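Local coordinates for glucose-6-phosphate isomerase (Chlamydia trachomatis D/UW-3/CX, PDB 6OTU) that catalyses the reversible isomerisation of glucose-6-phosphate to fructose-6-phosphate, at the interface of chains A and B. Sequence-based numbering; all coordinates share one arbitrary frame. Chains: chain A/B, Glucose-6-phosphate isomerase.

The interface of chains A and B. Residues chain A 431-433, 435-436, 439, 441; chain B 503, 507, 520-521, 524-525.
Helix 422-439 of chain A and the loop residue A:Arg441 just after it meet three elements of chain B: helix 495-511, the loop at B:Pro520 and B:Glu521, and the start of helix 522-532. Away from A:Arg441 the contact is largely apolar. The methyl CB of A:Ala432 touches the CG2 branch of B:Ile507 at 3.7 Å. One turn on, CB of A:Ala436 meets the CD1 tip of B:Leu503 at 3.8 Å. A:Leu435, with CG anti to its carbonyl carbon (chi1 -74°), sends CD1 over the first turn of helix 522-532, by B:Gly524, and packs it tightly on CG2 of B:Val525 (3.5 Å). The same CG2 meets CG1 of A:Val431 at 3.8 Å, where the two valines cross obliquely.

The polar end is a salt bridge between A:Arg441 and B:Glu521. The arginine is extended from CG to NE. Its guanidinium CZ lies 3.4 Å from ring CG of B:Pro520, the two side chains crossing at about a right angle. In the model the glutamate is bent at chi2 (62°), with its CG 3.8 Å from CB of A:Leu435. As modelled, NH2 of A:Arg441 donates towards OE1 of B:Glu521 on its syn side. B:Glu521 is poorly ordered and the modelled pair is too close, so the exact geometry is uncertain.

The patch recurs with the chains exchanged across the two-fold axis. It probably helps hold the dimer together, joining the C-terminal helix of one subunit to its partner, with its centre about 15 Å from the active-site residue A:His386.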
loop_
_atom_site.group_PDB
_atom_site.type_symbol
_atom_site.label_atom_id
_atom_site.label_comp_id
_atom_site.label_asym_id
_atom_site.label_seq_id
_atom_site.Cartn_x
_atom_site.Cartn_y
_atom_site.Cartn_z
ATOM N N VAL A 431 -4.163 3.228 -20.678
ATOM C CA VAL A 431 -3.668 2.694 -21.949
ATOM C C VAL A 431 -2.328 3.328 -22.313
ATOM O O VAL A 431 -1.370 2.637 -22.680
ATOM C CB VAL A 431 -4.712 2.916 -23.060
ATOM C CG1 VAL A 431 -4.105 2.652 -24.421
ATOM C CG2 VAL A 431 -5.974 2.041 -22.818
ATOM N N ALA A 432 -2.239 4.658 -22.218
ATOM C CA ALA A 432 -1.014 5.335 -22.631
ATOM C C ALA A 432 0.184 4.873 -21.810
ATOM O O ALA A 432 1.297 4.765 -22.340
ATOM C CB ALA A 432 -1.169 6.849 -22.527
ATOM N N GLN A 433 -0.030 4.574 -20.520
ATOM C CA GLN A 433 1.078 4.229 -19.629
ATOM C C GLN A 433 1.570 2.808 -19.868
ATOM O O GLN A 433 2.782 2.556 -19.877
ATOM C CB GLN A 433 0.654 4.419 -18.169
ATOM C CG GLN A 433 0.496 5.876 -17.783
ATOM C CD GLN A 433 1.765 6.466 -17.160
ATOM O OE1 GLN A 433 2.756 5.757 -16.946
ATOM N NE2 GLN A 433 1.739 7.775 -16.877
ATOM N N LEU A 435 1.330 1.132 -22.779
ATOM C CA LEU A 435 2.107 1.256 -24.015
ATOM C C LEU A 435 3.464 1.909 -23.771
ATOM O O LEU A 435 4.488 1.438 -24.280
ATOM C CB LEU A 435 1.316 2.051 -25.046
ATOM C CG LEU A 435 0.170 1.247 -25.654
ATOM C CD1 LEU A 435 -0.610 2.104 -26.612
ATOM C CD2 LEU A 435 0.695 0.024 -26.373
ATOM N N ALA A 436 3.493 2.993 -22.991
ATOM C CA ALA A 436 4.751 3.682 -22.729
ATOM C C ALA A 436 5.720 2.785 -21.970
ATOM O O ALA A 436 6.909 2.727 -22.305
ATOM C CB ALA A 436 4.483 4.976 -21.963
ATOM N N GLN A 439 6.949 0.106 -24.614
ATOM C CA GLN A 439 7.706 0.547 -25.780
ATOM C C GLN A 439 8.873 1.450 -25.432
ATOM O O GLN A 439 9.861 1.469 -26.168
ATOM C CB GLN A 439 6.820 1.316 -26.761
ATOM C CG GLN A 439 5.839 0.481 -27.526
ATOM C CD GLN A 439 4.988 1.332 -28.436
ATOM O OE1 GLN A 439 4.428 2.341 -28.008
ATOM N NE2 GLN A 439 4.901 0.945 -29.705
ATOM N N ARG A 441 11.005 5.053 -24.965
ATOM C CA ARG A 441 11.295 6.251 -25.760
ATOM C C ARG A 441 12.783 6.530 -25.780
ATOM O O ARG A 441 13.353 6.844 -24.733
ATOM C CB ARG A 441 10.593 7.465 -25.200
ATOM C CG ARG A 441 9.414 7.745 -25.982
ATOM C CD ARG A 441 8.344 8.445 -25.188
ATOM N NE ARG A 441 7.101 8.236 -25.918
ATOM C CZ ARG A 441 6.468 7.068 -25.986
ATOM N NH1 ARG A 441 6.943 6.024 -25.254
ATOM N NH2 ARG A 441 5.366 6.947 -26.739
ATOM N N LEU B 503 2.009 12.517 -21.646
ATOM C CA LEU B 503 1.061 11.537 -22.184
ATOM C C LEU B 503 -0.383 11.982 -21.973
ATOM O O LEU B 503 -1.239 11.774 -22.844
ATOM C CB LEU B 503 1.278 10.167 -21.526
ATOM C CG LEU B 503 2.608 9.482 -21.862
ATOM C CD1 LEU B 503 2.866 8.264 -20.964
ATOM C CD2 LEU B 503 2.651 9.116 -23.348
ATOM N N ILE B 507 -3.093 12.315 -24.975
ATOM C CA ILE B 507 -4.305 11.509 -25.102
ATOM C C ILE B 507 -5.544 12.401 -25.109
ATOM O O ILE B 507 -6.569 12.046 -25.710
ATOM C CB ILE B 507 -4.374 10.437 -23.997
ATOM C CG1 ILE B 507 -4.344 11.068 -22.601
ATOM C CG2 ILE B 507 -3.252 9.441 -24.171
ATOM C CD1 ILE B 507 -5.728 11.338 -22.007
ATOM N N PRO B 520 4.374 8.796 -30.249
ATOM C CA PRO B 520 4.709 7.371 -30.485
ATOM C C PRO B 520 3.710 6.335 -29.921
ATOM O O PRO B 520 3.771 5.171 -30.349
ATOM C CB PRO B 520 6.107 7.219 -29.852
ATOM C CG PRO B 520 6.385 8.486 -29.100
ATOM C CD PRO B 520 5.475 9.545 -29.609
ATOM N N GLU B 521 2.791 6.709 -29.005
ATOM C CA GLU B 521 1.676 5.838 -28.609
ATOM C C GLU B 521 0.528 5.761 -29.596
ATOM O O GLU B 521 -0.211 4.771 -29.558
ATOM C CB GLU B 521 1.026 6.295 -27.306
ATOM C CG GLU B 521 1.641 5.653 -26.111
ATOM C CD GLU B 521 3.080 6.012 -25.973
ATOM O OE1 GLU B 521 3.956 5.113 -26.022
ATOM O OE2 GLU B 521 3.372 7.216 -25.851
ATOM N N GLY B 524 -0.487 2.742 -31.438
ATOM C CA GLY B 524 -0.727 1.714 -30.433
ATOM C C GLY B 524 -1.993 1.957 -29.629
ATOM O O GLY B 524 -2.783 1.034 -29.409
ATOM N N VAL B 525 -2.199 3.201 -29.168
ATOM C CA VAL B 525 -3.371 3.527 -28.348
ATOM C C VAL B 525 -4.661 3.258 -29.120
ATOM O O VAL B 525 -5.619 2.697 -28.573
ATOM C CB VAL B 525 -3.304 4.988 -27.851
ATOM C CG1 VAL B 525 -4.669 5.467 -27.374
ATOM C CG2 VAL B 525 -2.300 5.143 -26.712
#